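Local coordinates for protein nitroalkane oxidase (Podospora anserina, PDB 3MKH) that oxidises primary and secondary nitroalkanes to aldehydes or ketones with its FAD cofactor, consuming oxygen and releasing nitrite and hydrogen peroxide, at residues H36-S40 with P41-Q45; N173-G176 with W177-G181. All coordinates share one frame; numbering follows the deposited sequence.

Interaction 1 (H36-S40 with P41-Q45)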
loop_
_atom_site.group_PDB
_atom_site.type_symbol
_atom_site.label_atom_id
_atom_site.label_comp_id
_atom_site.label_asym_id
_atom_site.label_seq_id
_atom_site.Cartn_x
_atom_site.Cartn_y
_atom_site.Cartn_z
ATOM N N HIS A 36 -25.832 19.668 -21.337
ATOM C CA HIS A 36 -25.241 19.158 -22.565
ATOM C C HIS A 36 -24.715 17.752 -22.334
ATOM O O HIS A 36 -24.465 17.361 -21.190
ATOM C CB HIS A 36 -24.116 20.074 -23.043
ATOM C CG HIS A 36 -24.574 21.454 -23.388
ATOM N ND1 HIS A 36 -25.454 21.707 -24.417
ATOM C CD2 HIS A 36 -24.284 22.657 -22.835
ATOM C CE1 HIS A 36 -25.681 23.007 -24.490
ATOM N NE2 HIS A 36 -24.985 23.607 -23.541
ATOM N N PRO A 37 -24.534 16.988 -23.421
ATOM C CA PRO A 37 -24.029 15.615 -23.348
ATOM C C PRO A 37 -22.633 15.557 -22.706
ATOM O O PRO A 37 -21.855 16.493 -22.859
ATOM C CB PRO A 37 -23.964 15.188 -24.822
ATOM C CG PRO A 37 -24.923 16.108 -25.540
ATOM C CD PRO A 37 -24.791 17.414 -24.807
ATOM N N PRO A 38 -22.314 14.446 -22.023
ATOM C CA PRO A 38 -21.112 14.242 -21.201
ATOM C C PRO A 38 -19.793 14.539 -21.937
ATOM O O PRO A 38 -18.806 14.978 -21.339
ATOM C CB PRO A 38 -21.169 12.740 -20.863
ATOM C CG PRO A 38 -22.578 12.316 -21.138
ATOM C CD PRO A 38 -23.054 13.191 -22.250
ATOM N N ASN A 39 -19.784 14.273 -23.233
ATOM C CA ASN A 39 -18.598 14.432 -24.056
ATOM C C ASN A 39 -18.650 15.666 -24.953
ATOM O O ASN A 39 -17.789 15.834 -25.813
ATOM C CB ASN A 39 -18.437 13.188 -24.949
ATOM C CG ASN A 39 -19.715 12.846 -25.733
ATOM O OD1 ASN A 39 -20.801 13.360 -25.443
ATOM N ND2 ASN A 39 -19.581 11.974 -26.735
ATOM N N SER A 40 -19.660 16.520 -24.784
ATOM C CA SER A 40 -19.835 17.640 -25.713
ATOM C C SER A 40 -18.900 18.816 -25.437
ATOM O O SER A 40 -18.804 19.274 -24.301
ATOM C CB SER A 40 -21.287 18.136 -25.691
ATOM O OG SER A 40 -21.428 19.272 -26.525
ATOM N N PRO A 41 -18.229 19.334 -26.484
ATOM C CA PRO A 41 -17.479 20.583 -26.309
ATOM C C PRO A 41 -18.363 21.748 -25.851
ATOM O O PRO A 41 -17.841 22.782 -25.402
ATOM C CB PRO A 41 -16.930 20.862 -27.715
ATOM C CG PRO A 41 -16.858 19.519 -28.360
ATOM C CD PRO A 41 -18.047 18.761 -27.827
ATOM N N LEU A 42 -19.677 21.600 -25.987
ATOM C CA LEU A 42 -20.610 22.634 -25.540
ATOM C C LEU A 42 -20.619 22.792 -24.014
ATOM O O LEU A 42 -21.083 23.822 -23.492
ATOM C CB LEU A 42 -22.038 22.338 -26.023
ATOM C CG LEU A 42 -22.587 22.940 -27.332
ATOM C CD1 LEU A 42 -21.531 23.023 -28.417
ATOM C CD2 LEU A 42 -23.783 22.125 -27.814
ATOM N N ARG A 43 -20.158 21.772 -23.290
ATOM C CA ARG A 43 -20.070 21.904 -21.839
ATOM C C ARG A 43 -19.112 23.041 -21.494
ATOM O O ARG A 43 -19.449 23.941 -20.723
ATOM C CB ARG A 43 -19.614 20.599 -21.176
ATOM C CG ARG A 43 -20.696 19.546 -21.147
ATOM C CD ARG A 43 -20.425 18.417 -20.159
ATOM N NE ARG A 43 -21.644 17.629 -19.981
ATOM C CZ ARG A 43 -21.864 16.774 -18.990
ATOM N NH1 ARG A 43 -20.937 16.550 -18.060
ATOM N NH2 ARG A 43 -23.026 16.137 -18.934
ATOM N N PHE A 44 -17.915 22.985 -22.064
ATOM C CA PHE A 44 -16.929 24.054 -21.906
ATOM C C PHE A 44 -17.532 25.403 -22.322
ATOM O O PHE A 44 -17.537 26.357 -21.554
ATOM C CB PHE A 44 -15.702 23.740 -22.764
ATOM C CG PHE A 44 -14.823 24.919 -23.023
ATOM C CD1 PHE A 44 -14.035 25.449 -22.014
ATOM C CD2 PHE A 44 -14.757 25.482 -24.291
ATOM C CE1 PHE A 44 -13.206 26.525 -22.260
ATOM C CE2 PHE A 44 -13.938 26.555 -24.544
ATOM C CZ PHE A 44 -13.160 27.083 -23.526
ATOM N N GLN A 45 -18.054 25.477 -23.539
ATOM C CA GLN A 45 -18.580 26.744 -24.043
ATOM C C GLN A 45 -19.645 27.321 -23.118
ATOM O O GLN A 45 -19.666 28.527 -22.870
ATOM C CB GLN A 45 -19.107 26.598 -25.477
ATOM C CG GLN A 45 -18.032 26.297 -26.507
ATOM C CD GLN A 45 -18.555 26.385 -27.941
ATOM O OE1 GLN A 45 -17.983 27.084 -28.791
ATOM N NE2 GLN A 45 -19.649 25.697 -28.206
HETATM O O HOH W 1 -16.586 20.414 -22.859
#

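Interaction 2 (N173-G176 with W177-G181)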
loop_
_atom_site.group_PDB
_atom_site.type_symbol
_atom_site.label_atom_id
_atom_site.label_comp_id
_atom_site.label_asym_id
_atom_site.label_seq_id
_atom_site.Cartn_x
_atom_site.Cartn_y
_atom_site.Cartn_z
ATOM N N ASN A 173 -7.600 25.487 -22.324
ATOM C CA ASN A 173 -8.031 26.807 -22.798
ATOM C C ASN A 173 -7.432 27.270 -24.134
ATOM O O ASN A 173 -7.863 28.294 -24.661
ATOM C CB ASN A 173 -7.730 27.924 -21.766
ATOM C CG ASN A 173 -8.538 27.817 -20.486
ATOM O OD1 ASN A 173 -8.196 28.472 -19.476
ATOM N ND2 ASN A 173 -9.610 27.044 -20.507
ATOM N N CYS A 174 -6.442 26.557 -24.680
ATOM C CA CYS A 174 -5.680 27.106 -25.811
ATOM C C CYS A 174 -6.533 27.456 -27.038
ATOM O O CYS A 174 -6.160 28.328 -27.835
ATOM C CB CYS A 174 -4.538 26.168 -26.225
ATOM S SG CYS A 174 -5.101 24.617 -26.983
ATOM N N ALA A 175 -7.682 26.797 -27.183
ATOM C CA ALA A 175 -8.508 27.022 -28.369
ATOM C C ALA A 175 -9.548 28.145 -28.208
ATOM O O ALA A 175 -10.195 28.537 -29.178
ATOM C CB ALA A 175 -9.174 25.705 -28.810
ATOM N N GLY A 176 -9.703 28.674 -26.992
ATOM C CA GLY A 176 -10.634 29.776 -26.762
ATOM C C GLY A 176 -12.090 29.339 -26.729
ATOM O O GLY A 176 -12.394 28.167 -26.951
ATOM N N TRP A 177 -12.997 30.279 -26.461
ATOM C CA TRP A 177 -14.415 29.950 -26.335
ATOM C C TRP A 177 -15.029 29.449 -27.642
ATOM O O TRP A 177 -15.957 28.632 -27.623
ATOM C CB TRP A 177 -15.210 31.156 -25.837
ATOM C CG TRP A 177 -14.810 31.612 -24.477
ATOM C CD1 TRP A 177 -14.216 32.804 -24.155
ATOM C CD2 TRP A 177 -14.974 30.897 -23.244
ATOM N NE1 TRP A 177 -14.005 32.875 -22.800
ATOM C CE2 TRP A 177 -14.454 31.718 -22.217
ATOM C CE3 TRP A 177 -15.513 29.646 -22.908
ATOM C CZ2 TRP A 177 -14.446 31.328 -20.880
ATOM C CZ3 TRP A 177 -15.504 29.254 -21.569
ATOM C CH2 TRP A 177 -14.982 30.101 -20.571
ATOM N N ASP A 178 -14.508 29.941 -28.765
ATOM C CA ASP A 178 -15.082 29.637 -30.074
ATOM C C ASP A 178 -14.186 28.678 -30.867
ATOM O O ASP A 178 -14.415 28.431 -32.054
ATOM C CB ASP A 178 -15.377 30.922 -30.862
ATOM C CG ASP A 178 -14.121 31.665 -31.288
ATOM O OD1 ASP A 178 -12.994 31.230 -30.942
ATOM O OD2 ASP A 178 -14.269 32.704 -31.973
ATOM N N PHE A 179 -13.149 28.163 -30.202
ATOM C CA PHE A 179 -12.271 27.163 -30.789
ATOM C C PHE A 179 -11.387 27.690 -31.921
ATOM O O PHE A 179 -10.816 26.917 -32.676
ATOM C CB PHE A 179 -13.091 25.945 -31.236
ATOM C CG PHE A 179 -13.859 25.317 -30.109
ATOM C CD1 PHE A 179 -13.232 25.071 -28.896
ATOM C CD2 PHE A 179 -15.195 24.993 -30.246
ATOM C CE1 PHE A 179 -13.933 24.510 -27.844
ATOM C CE2 PHE A 179 -15.900 24.424 -29.197
ATOM C CZ PHE A 179 -15.257 24.186 -27.994
ATOM N N LYS A 180 -11.245 29.000 -32.019
ATOM C CA LYS A 180 -10.363 29.557 -33.034
ATOM C C LYS A 180 -9.135 30.230 -32.418
ATOM O O LYS A 180 -8.445 31.010 -33.076
ATOM C CB LYS A 180 -11.135 30.521 -33.944
ATOM C CG LYS A 180 -12.192 29.821 -34.801
ATOM C CD LYS A 180 -12.853 30.811 -35.760
ATOM C CE LYS A 180 -14.022 30.175 -36.505
ATOM N NZ LYS A 180 -13.663 28.851 -37.103
ATOM N N GLY A 181 -8.877 29.930 -31.145
ATOM C CA GLY A 181 -7.686 30.417 -30.468
ATOM C C GLY A 181 -7.985 31.325 -29.292
ATOM O O GLY A 181 -8.802 32.249 -29.374
#

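Interaction 1 (H36-S40 with P41-Q45)
Arg43 reaches back from the short helix 41-45 to hold the backbone carbonyl of His36 side-on, with two nitrogens on one oxygen. NH2 of Arg43 lies 2.9 Å from O of His36 and nearly on the line of the C=O bond, at a C=O...N angle of 160°. NE of Arg43, 3.1 Å from O of His36, comes instead from above the carbonyl plane. The oxygen sits close to the guanidinium plane, and the chain of Arg43, extended from CG to NE, carries the guanidinium back to His36. Its remaining terminal nitrogen, NH1, bonds to Thr236 OG1.

Bonds at the start of the helix form a second group. Ser40 is the N-cap: OG stands anti to the backbone N (chi1 176°) and accepts a capping bond from the backbone N of Leu42 at 3.0 Å. The carbonyl O of Ser40 takes the backbone N of Arg43, also at 3.0 Å. A water donates to O of Ser40 at 2.9 Å and accepts from N of Phe44 at 3.0 Å. The type I turn from Pro37 to Ser40 ends on the capping residue.

Contacts over flat faces are the third kind. CB of Leu42 lies 3.7 Å from the centroid of the His36 ring and only 8° off its normal, a CH-pi contact over the face. CA of Pro38 rests 3.4 Å above the guanidinium plane of Arg43, over its centre.

A leucine in place of Arg43 would lack the guanidinium and would probably leave the His36 carbonyl without these two donors and the turn freer to shift. The nearby positive charge probably polarises that carbonyl, while the N-H groups of Leu42, Arg43 and Phe44 find their acceptors in hydroxyl, carbonyl and water respectively.

Interaction 2 (N173-G176 with W177-G181)
The backbone N of Gly181 donates to O of Ala175 at 2.7 Å, with an N-H...O angle of 155°, and brings Gly181 back against Ala175. The donor stands well above the plane of the carbonyl. A weak second bond, N of Phe179 to O of Gly176 at 3.3 Å, closes the type I turn from Gly176 to Phe179. This turn follows directly on another from Asn173 to Gly176, so Gly176 ends one turn and begins the next. Its positive phi of 76° suits glycine, and a CB there would clash with O of Gly181, only 2.7 Å away.

These consecutive turns belong to the connection between strands 161-168 and 184-191 of the beta domain in this acyl-CoA dehydrogenase fold. They follow closely on Trp170, Ala171 and Thr172, which bind FAD.

Asp178 adds an Asx turn: its OD1 accepts from the backbone N of Lys180 at 3.0 Å, met from above the carboxylate plane. The other oxygen, OD2, forms a salt bridge with Arg213, so the carboxylate joins the turn to helix 213-219.

Among the side chains, CB of Ala175 meets the edge of the Phe179 ring, 4.1 Å from CD1. With CG of Phe179 beside its own backbone N (chi1 -58°), that ring lies near the carbonyl of Gly176. CB of Trp177 still touches C of Gly176, and the indole NE1 bonds to Ser127 O.

In the fold
From the N terminus, helix 9-33 ends before the loop of interaction 1, which turns the chain into helix 41-45. Interaction 2 comes much later, within the connection from strand 161-168 to strand 184-191. Each contact closes a local turn, and the two follow in series, neither nesting nor crossing. In space their centres are about 14 Å apart and they meet directly: the ring of Phe44 stacks with that of Trp177, CZ of Phe44 lying 3.5 Å from CE3 of Trp177, and Pro41 packs on Phe179. Helix 41-45, in the N-terminal domain, is thereby joined to this beta-domain loop, close to the FAD site.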